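Local coordinates for protein FucU (PDB 3MVK) that probably interconverts the alpha and beta anomers of L-fucose and the beta-pyranose and beta-furanose forms of D-ribose, at residues 20-25 / 64-69; 36-41 / 117-122; 91-96 / 102-107. One frame throughout, in Å; residues are numbered along the deposited sequence.

Interaction 1: 20-25 / 64-69. With NA (sodium ion), chain B.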
loop_
_atom_site.group_PDB
_atom_site.type_symbol
_atom_site.label_atom_id
_atom_site.label_comp_id
_atom_site.label_asym_id
_atom_site.label_seq_id
_atom_site.Cartn_x
_atom_site.Cartn_y
_atom_site.Cartn_z
HETATM N N MSE G 20 -4.706 18.175 -15.363
HETATM C CA MSE G 20 -5.849 19.041 -15.065
HETATM C C MSE G 20 -6.589 19.401 -16.339
HETATM O O MSE G 20 -5.979 19.547 -17.413
HETATM C CB MSE G 20 -5.359 20.312 -14.348
HETATM C CG MSE G 20 -4.919 19.995 -12.952
HETATM SE SE MSE G 20 -4.091 21.527 -12.025
HETATM C CE MSE G 20 -5.669 22.726 -11.806
ATOM N N GLY G 21 -7.905 19.536 -16.206
ATOM C CA GLY G 21 -8.769 19.891 -17.327
ATOM C C GLY G 21 -9.595 21.128 -17.001
ATOM O O GLY G 21 -9.415 21.775 -15.954
ATOM N N HIS G 22 -10.520 21.439 -17.899
ATOM C CA HIS G 22 -11.331 22.644 -17.789
ATOM C C HIS G 22 -12.132 22.722 -16.473
ATOM O O HIS G 22 -12.956 21.858 -16.163
ATOM C CB HIS G 22 -12.246 22.696 -19.018
ATOM C CG HIS G 22 -12.963 23.991 -19.176
ATOM N ND1 HIS G 22 -14.106 24.110 -19.943
ATOM C CD2 HIS G 22 -12.706 25.227 -18.676
ATOM C CE1 HIS G 22 -14.514 25.370 -19.912
ATOM N NE2 HIS G 22 -13.686 26.066 -19.154
ATOM N N GLY G 23 -11.875 23.775 -15.690
ATOM C CA GLY G 23 -12.530 23.934 -14.408
ATOM C C GLY G 23 -11.760 23.467 -13.188
ATOM O O GLY G 23 -12.083 23.858 -12.054
ATOM N N ASP G 24 -10.755 22.615 -13.387
ATOM C CA ASP G 24 -9.913 22.188 -12.260
ATOM C C ASP G 24 -9.191 23.382 -11.661
ATOM O O ASP G 24 -8.856 24.334 -12.375
ATOM C CB ASP G 24 -8.852 21.160 -12.699
ATOM C CG ASP G 24 -9.399 19.746 -12.775
ATOM O OD1 ASP G 24 -10.338 19.402 -12.026
ATOM O OD2 ASP G 24 -8.844 18.971 -13.581
ATOM N N GLN G 25 -8.969 23.316 -10.348
ATOM C CA GLN G 25 -8.285 24.395 -9.615
ATOM C C GLN G 25 -7.004 23.913 -8.943
ATOM O O GLN G 25 -6.894 22.764 -8.500
ATOM C CB GLN G 25 -9.202 24.991 -8.553
ATOM C CG GLN G 25 -10.376 25.727 -9.167
ATOM C CD GLN G 25 -11.327 26.284 -8.132
ATOM O OE1 GLN G 25 -11.166 26.058 -6.937
ATOM N NE2 GLN G 25 -12.352 27.002 -8.598
ATOM N N PRO G 64 -3.527 27.747 -19.064
ATOM C CA PRO G 64 -4.486 28.768 -19.470
ATOM C C PRO G 64 -5.502 29.061 -18.368
ATOM O O PRO G 64 -6.039 28.138 -17.728
ATOM C CB PRO G 64 -5.175 28.136 -20.700
ATOM C CG PRO G 64 -5.116 26.682 -20.433
ATOM C CD PRO G 64 -3.840 26.421 -19.641
ATOM N N LEU G 65 -5.745 30.347 -18.127
ATOM C CA LEU G 65 -6.756 30.733 -17.149
ATOM C C LEU G 65 -8.131 30.686 -17.780
ATOM O O LEU G 65 -8.313 31.176 -18.904
ATOM C CB LEU G 65 -6.494 32.146 -16.631
ATOM C CG LEU G 65 -5.312 32.305 -15.677
ATOM C CD1 LEU G 65 -5.105 33.779 -15.385
ATOM C CD2 LEU G 65 -5.552 31.508 -14.386
ATOM N N ASP G 66 -9.093 30.164 -17.025
ATOM C CA ASP G 66 -10.463 29.952 -17.488
ATOM C C ASP G 66 -11.172 31.234 -17.925
ATOM O O ASP G 66 -11.290 32.186 -17.136
ATOM C CB ASP G 66 -11.280 29.251 -16.410
ATOM C CG ASP G 66 -12.520 28.548 -16.959
ATOM O OD1 ASP G 66 -12.796 28.625 -18.190
ATOM O OD2 ASP G 66 -13.226 27.923 -16.137
ATOM N N THR G 67 -11.652 31.233 -19.171
ATOM C CA THR G 67 -12.425 32.358 -19.719
ATOM C C THR G 67 -13.937 32.126 -19.582
ATOM O O THR G 67 -14.723 33.010 -19.921
ATOM C CB THR G 67 -12.100 32.604 -21.222
ATOM O OG1 THR G 67 -12.474 31.447 -21.979
ATOM C CG2 THR G 67 -10.613 32.909 -21.435
ATOM N N TYR G 68 -14.335 30.949 -19.089
ATOM C CA TYR G 68 -15.751 30.619 -18.853
ATOM C C TYR G 68 -16.276 31.141 -17.520
ATOM O O TYR G 68 -17.466 31.005 -17.210
ATOM C CB TYR G 68 -15.996 29.110 -18.962
ATOM C CG TYR G 68 -15.951 28.600 -20.368
ATOM C CD1 TYR G 68 -17.092 28.059 -20.972
ATOM C CD2 TYR G 68 -14.773 28.665 -21.113
ATOM C CE1 TYR G 68 -17.047 27.583 -22.295
ATOM C CE2 TYR G 68 -14.716 28.179 -22.437
ATOM C CZ TYR G 68 -15.861 27.650 -23.008
ATOM O OH TYR G 68 -15.817 27.195 -24.303
ATOM N N VAL G 69 -15.383 31.719 -16.723
ATOM C CA VAL G 69 -15.773 32.483 -15.530
ATOM C C VAL G 69 -15.109 33.839 -15.630
ATOM O O VAL G 69 -14.083 33.970 -16.275
ATOM C CB VAL G 69 -15.343 31.823 -14.175
ATOM C CG1 VAL G 69 -16.138 30.576 -13.893
ATOM C CG2 VAL G 69 -13.819 31.550 -14.118
HETATM NA NA NA B . -10.966 29.122 -21.431
#
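His22 and Asp66 join two loops through a His-carboxylate hydrogen bond, and an Asx turn at Asp66 presents the acceptor. His22 NE2 donates to Asp66 OD1 at 2.9 Å, with a bent angle of 144° at the hydrogen. The oxygen lies close to the plane of the imidazole, yet the histidine meets the carboxylate from above its plane. Tyr68 N reaches the same Asp66 OD1 from the opposite face, also at 2.9 Å, and this second bond closes the turn. The remaining oxygen of Asp66 accepts from Gln140, so both ends of the carboxylate are held. Beside this polar grip lies the tightly packed part, a T-shaped stack. With CG anti to the backbone N (chi1 -170°), the imidazole is carried across to Tyr68, where its edge points into the phenol face at 72° between planes. The ring centroids of His22 and Tyr68 are 4.6 Å apart, and His22 CE1 sits over the centre of the phenol ring. The loops meet the second subunit, whose Arg112 packs on His22 and Asp82 bonds Tyr68 OH. Putting an alanine at Asp66 would probably leave His22 NE2 without its acceptor, undo the Asx turn and set the imidazole free to swing away from Tyr68. The other side is looser: Gly23, in the type II turn from Gly21 to Asp24, barely meets Asp66, and glycerol and triethylene glycol, probably from the crystallisation liquor, lie near; the glycerol, bonded to His22 ND1, is consistent with a sugar pocket at the subunit boundary. On exposed Thr67, OG1 binds a sodium ion at 2.8 Å.

Interaction 2: 36-41 / 117-122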
loop_
_atom_site.group_PDB
_atom_site.type_symbol
_atom_site.label_atom_id
_atom_site.label_comp_id
_atom_site.label_asym_id
_atom_site.label_seq_id
_atom_site.Cartn_x
_atom_site.Cartn_y
_atom_site.Cartn_z
ATOM N N GLU G 36 -0.523 21.297 3.858
ATOM C CA GLU G 36 -0.623 19.842 4.007
ATOM C C GLU G 36 -1.992 19.427 4.532
ATOM O O GLU G 36 -2.553 18.422 4.086
ATOM C CB GLU G 36 0.499 19.277 4.877
ATOM C CG GLU G 36 1.900 19.408 4.286
ATOM C CD GLU G 36 2.165 18.491 3.088
ATOM O OE1 GLU G 36 1.342 17.585 2.804
ATOM O OE2 GLU G 36 3.198 18.698 2.398
ATOM N N SER G 37 -2.537 20.186 5.480
ATOM C CA SER G 37 -3.857 19.834 6.006
ATOM C C SER G 37 -4.987 20.165 5.016
ATOM O O SER G 37 -5.880 19.332 4.742
ATOM C CB SER G 37 -4.077 20.493 7.377
ATOM O OG SER G 37 -4.066 21.911 7.299
ATOM N N ILE G 38 -4.952 21.376 4.467
ATOM C CA ILE G 38 -5.917 21.768 3.452
ATOM C C ILE G 38 -5.835 20.815 2.264
ATOM O O ILE G 38 -6.854 20.456 1.694
ATOM C CB ILE G 38 -5.676 23.227 2.982
ATOM C CG1 ILE G 38 -6.025 24.217 4.099
ATOM C CG2 ILE G 38 -6.516 23.552 1.698
ATOM C CD1 ILE G 38 -7.518 24.229 4.512
ATOM N N GLY G 39 -4.619 20.397 1.932
ATOM C CA GLY G 39 -4.399 19.570 0.743
ATOM C C GLY G 39 -4.468 18.084 1.030
ATOM O O GLY G 39 -3.971 17.296 0.238
ATOM N N LYS G 40 -5.090 17.706 2.146
ATOM C CA LYS G 40 -5.083 16.293 2.597
ATOM C C LYS G 40 -5.615 15.335 1.527
ATOM O O LYS G 40 -5.078 14.239 1.364
ATOM C CB LYS G 40 -5.838 16.121 3.924
ATOM N N ASN G 41 -6.627 15.762 0.783
ATOM C CA ASN G 41 -7.229 14.933 -0.276
ATOM C C ASN G 41 -6.816 15.367 -1.669
ATOM O O ASN G 41 -7.476 15.024 -2.669
ATOM C CB ASN G 41 -8.746 14.972 -0.167
ATOM C CG ASN G 41 -9.235 14.395 1.121
ATOM O OD1 ASN G 41 -8.805 13.315 1.535
ATOM N ND2 ASN G 41 -10.128 15.116 1.784
ATOM N N GLU G 117 -12.191 26.630 2.610
ATOM C CA GLU G 117 -13.185 25.651 2.155
ATOM C C GLU G 117 -13.066 25.394 0.670
ATOM O O GLU G 117 -13.109 24.235 0.232
ATOM C CB GLU G 117 -14.620 26.084 2.532
ATOM C CG GLU G 117 -14.898 25.971 4.027
ATOM C CD GLU G 117 -14.479 24.606 4.571
ATOM O OE1 GLU G 117 -15.049 23.582 4.138
ATOM O OE2 GLU G 117 -13.554 24.551 5.399
ATOM N N GLN G 118 -12.860 26.451 -0.104
ATOM C CA GLN G 118 -12.675 26.293 -1.550
ATOM C C GLN G 118 -11.358 25.577 -1.871
ATOM O O GLN G 118 -11.311 24.756 -2.794
ATOM C CB GLN G 118 -12.732 27.647 -2.268
ATOM C CG GLN G 118 -12.715 27.557 -3.814
ATOM C CD GLN G 118 -13.807 26.643 -4.382
ATOM O OE1 GLN G 118 -14.919 26.580 -3.847
ATOM N NE2 GLN G 118 -13.503 25.951 -5.483
ATOM N N ALA G 119 -10.302 25.896 -1.116
ATOM C CA ALA G 119 -8.977 25.294 -1.342
ATOM C C ALA G 119 -8.964 23.803 -1.079
ATOM O O ALA G 119 -8.175 23.076 -1.670
ATOM C CB ALA G 119 -7.905 26.006 -0.498
ATOM N N LYS G 120 -9.843 23.341 -0.187
ATOM C CA LYS G 120 -9.947 21.917 0.089
ATOM C C LYS G 120 -10.460 21.127 -1.126
ATOM O O LYS G 120 -10.364 19.892 -1.165
ATOM C CB LYS G 120 -10.876 21.686 1.266
ATOM C CG LYS G 120 -10.253 21.962 2.614
ATOM C CD LYS G 120 -11.307 21.809 3.720
ATOM C CE LYS G 120 -10.821 22.435 5.012
ATOM N NZ LYS G 120 -11.898 22.318 6.041
ATOM N N ASN G 121 -11.022 21.845 -2.083
ATOM C CA ASN G 121 -11.541 21.229 -3.301
ATOM C C ASN G 121 -10.540 21.240 -4.460
ATOM O O ASN G 121 -10.825 20.728 -5.565
ATOM C CB ASN G 121 -12.859 21.889 -3.707
ATOM C CG ASN G 121 -13.987 21.614 -2.716
ATOM O OD1 ASN G 121 -14.010 20.583 -2.036
ATOM N ND2 ASN G 121 -14.943 22.538 -2.647
ATOM N N ALA G 122 -9.357 21.796 -4.221
ATOM C CA ALA G 122 -8.371 21.930 -5.282
ATOM C C ALA G 122 -7.789 20.570 -5.671
ATOM O O ALA G 122 -7.691 19.669 -4.840
ATOM C CB ALA G 122 -7.249 22.867 -4.861
HETATM O O HOH W 1 -7.811 18.381 0.208
#
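Lys120 lays its aliphatic chain against Ile38 and carries its ammonium group on to a flat one, the carboxylate of Glu117. NZ of Lys120 meets OE2 of Glu117 on its syn side, 15° out of the carboxylate plane, and forms a salt bridge of 2.9 Å with that oxygen. The chain beyond CG is extended, with every later torsion near 180°, and this carries NZ past the isoleucine to the acid. Methylenes of the lysine thereby become one apolar part of the contact, while the charge is paired at the exposed end of the side chain. Ile38 crosses the lysine at about a right angle, and its CD1 rests 3.8 Å from Lys120 CE. The other branch works deeper: CG2 of Ile38, anti to the backbone N (chi1 -69° for CG1), abuts Ala119 CB at 3.6 Å. Phe33 touches both Ile38 and Ala119, and Val27 of strand 25-29 lies against Ala119.

The contact thus joins helix 35-38 and helix 112-119, with the turns that follow them, on the same side of the mixed sheet. Helix 35-38 belongs to a beta-alpha-beta crossover from strand 25-29 to the parallel strand 43-47, and helix 112-119 leads through a type I turn into strand 124-128, which lies between them. Among the turns that follow, a water molecule bridges the backbones. It accepts from Asn41 N at 2.9 Å and lies 2.7 Å from Ile38 O and 3.3 Å from Lys120 O, with more acceptors in reach than it has protons. Ser37 OG bonds Asp24 of the third subunit, and Glu36 forms a salt bridge with Arg46.

Interaction 3: 91-96 / 102-107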
loop_
_atom_site.group_PDB
_atom_site.type_symbol
_atom_site.label_atom_id
_atom_site.label_comp_id
_atom_site.label_asym_id
_atom_site.label_seq_id
_atom_site.Cartn_x
_atom_site.Cartn_y
_atom_site.Cartn_z
ATOM N N VAL G 91 1.407 42.477 -8.018
ATOM C CA VAL G 91 2.361 41.641 -8.752
ATOM C C VAL G 91 1.593 40.540 -9.499
ATOM O O VAL G 91 1.789 40.322 -10.704
ATOM C CB VAL G 91 3.410 41.030 -7.820
ATOM C CG1 VAL G 91 4.276 39.998 -8.553
ATOM C CG2 VAL G 91 4.280 42.134 -7.205
ATOM N N TYR G 92 0.686 39.872 -8.786
ATOM C CA TYR G 92 -0.108 38.815 -9.408
ATOM C C TYR G 92 -0.926 39.348 -10.585
ATOM O O TYR G 92 -1.002 38.714 -11.637
ATOM C CB TYR G 92 -1.053 38.176 -8.384
ATOM C CG TYR G 92 -0.386 37.280 -7.358
ATOM C CD1 TYR G 92 0.893 36.728 -7.579
ATOM C CD2 TYR G 92 -1.059 36.936 -6.180
ATOM C CE1 TYR G 92 1.481 35.872 -6.638
ATOM C CE2 TYR G 92 -0.480 36.087 -5.248
ATOM C CZ TYR G 92 0.789 35.562 -5.480
ATOM O OH TYR G 92 1.345 34.705 -4.551
ATOM N N ALA G 93 -1.533 40.520 -10.407
ATOM C CA ALA G 93 -2.297 41.152 -11.491
ATOM C C ALA G 93 -1.451 41.391 -12.747
ATOM O O ALA G 93 -1.920 41.146 -13.854
ATOM C CB ALA G 93 -2.939 42.458 -11.004
ATOM N N GLY G 94 -0.219 41.871 -12.554
ATOM C CA GLY G 94 0.730 42.144 -13.632
ATOM C C GLY G 94 1.093 40.864 -14.350
ATOM O O GLY G 94 1.142 40.829 -15.578
ATOM N N LEU G 95 1.328 39.802 -13.581
ATOM C CA LEU G 95 1.708 38.527 -14.191
ATOM C C LEU G 95 0.562 37.926 -14.992
ATOM O O LEU G 95 0.781 37.355 -16.075
ATOM C CB LEU G 95 2.232 37.540 -13.129
ATOM C CG LEU G 95 3.569 37.936 -12.476
ATOM C CD1 LEU G 95 3.869 37.088 -11.240
ATOM C CD2 LEU G 95 4.754 37.899 -13.419
ATOM N N ILE G 96 -0.652 38.051 -14.473
ATOM C CA ILE G 96 -1.837 37.593 -15.192
ATOM C C ILE G 96 -2.033 38.416 -16.461
ATOM O O ILE G 96 -2.327 37.867 -17.520
ATOM C CB ILE G 96 -3.084 37.627 -14.293
ATOM C CG1 ILE G 96 -2.952 36.537 -13.215
ATOM C CG2 ILE G 96 -4.384 37.521 -15.131
ATOM C CD1 ILE G 96 -4.005 36.578 -12.118
ATOM N N ARG G 102 -7.717 40.542 -19.161
ATOM C CA ARG G 102 -8.527 40.927 -18.004
ATOM C C ARG G 102 -7.673 41.451 -16.860
ATOM O O ARG G 102 -8.120 42.294 -16.090
ATOM C CB ARG G 102 -9.384 39.768 -17.540
ATOM C CG ARG G 102 -10.496 39.430 -18.521
ATOM C CD ARG G 102 -11.225 38.187 -18.082
ATOM N NE ARG G 102 -10.371 37.001 -18.177
ATOM C CZ ARG G 102 -10.781 35.772 -17.890
ATOM N NH1 ARG G 102 -12.024 35.588 -17.482
ATOM N NH2 ARG G 102 -9.954 34.740 -18.019
ATOM N N GLY G 103 -6.444 40.953 -16.767
ATOM C CA GLY G 103 -5.482 41.415 -15.768
ATOM C C GLY G 103 -6.054 41.319 -14.360
ATOM O O GLY G 103 -6.623 40.288 -13.976
ATOM N N ALA G 104 -5.939 42.405 -13.595
ATOM C CA ALA G 104 -6.537 42.471 -12.259
ATOM C C ALA G 104 -8.038 42.119 -12.202
ATOM O O ALA G 104 -8.536 41.645 -11.173
ATOM C CB ALA G 104 -6.293 43.854 -11.650
ATOM N N ASP G 105 -8.766 42.385 -13.285
ATOM C CA ASP G 105 -10.206 42.083 -13.324
ATOM C C ASP G 105 -10.493 40.571 -13.314
ATOM O O ASP G 105 -11.621 40.140 -13.057
ATOM C CB ASP G 105 -10.872 42.765 -14.525
ATOM C CG ASP G 105 -10.790 44.287 -14.442
ATOM O OD1 ASP G 105 -10.949 44.814 -13.329
ATOM O OD2 ASP G 105 -10.551 44.950 -15.470
ATOM N N ALA G 106 -9.455 39.777 -13.552
ATOM C CA ALA G 106 -9.590 38.316 -13.534
ATOM C C ALA G 106 -9.434 37.765 -12.116
ATOM O O ALA G 106 -9.548 36.549 -11.905
ATOM C CB ALA G 106 -8.568 37.679 -14.459
ATOM N N ILE G 107 -9.185 38.651 -11.148
ATOM C CA ILE G 107 -8.908 38.221 -9.778
ATOM C C ILE G 107 -10.061 38.569 -8.839
ATOM O O ILE G 107 -10.404 39.740 -8.670
ATOM C CB ILE G 107 -7.584 38.837 -9.237
ATOM C CG1 ILE G 107 -6.429 38.600 -10.221
ATOM C CG2 ILE G 107 -7.263 38.255 -7.861
ATOM C CD1 ILE G 107 -5.115 39.242 -9.827
#
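Ile96 and Ile107 make the central apolar pair of this contact, crossing at a slant, with CD1 of Ile96 against both CG1 and CD1 of Ile107, 3.7 Å from each. In Ile96, CG1 lies anti to the carbonyl carbon (chi1 -69°), which sends the CD1 branch to Ile107 and turns CG2 toward the backbone of Gly103 instead. Ile107 CD1 also lies 3.8 Å from Ala93 CA, on the helix, with the CB of Tyr92 just beyond. At the outer margin two methyl groups touch, Ala93 CB and Ala104 CB, 3.7 Å apart. The contacts across the segments are van der Waals contacts among apolar side chains and backbone.

The two segments are the end of a beta-alpha-beta crossover: helix 88-97 follows strand 73-76 and the chain returns through a 3-10 segment, 104-106, into the parallel neighbour 107-110. Ile107 opens that strand and Ile96 sits on the helix face turned to it. Gly103 makes the bend possible, at a positive phi (55°) that suits glycine, and its O takes the bond from Ala106 N, one of the run that forms the 3-10 turn. Further out, Leu65 covers Ile96, while Ala73 of the adjacent strand touches both isoleucines. Ala106 CB stands over one face of the Arg102 guanidinium, offset toward its rim; NH2 of that group makes a salt bridge with Asp100 and bonds Asp66 O, and NH1 bonds Val69 O. At the far end of the helix segment, Tyr92 OH hydrogen-bonds Ala135 O.

Overall arrangement
Interactions 1 and 2 lie with centres about 18 Å apart, 1 and 3 about 16 Å, and 2 and 3 about 24 Å, the last two on opposite sides of the chain's centre with nearest atoms about 12 Å apart. The segments of interactions 1 and 2 alternate along the chain, interaction 3 is nested inside the loop of interaction 2, and interaction 1 closes before 3 opens. Interaction 1 touches both others: Gln25 bonds Gln118, and Arg102 bonds the backbone of 64-69. The loops of interaction 1 thus add side-chain bonds between the two halves of the sheet, which strand 137-140 joins, and also meet a neighbouring subunit of the ten-chain assembly.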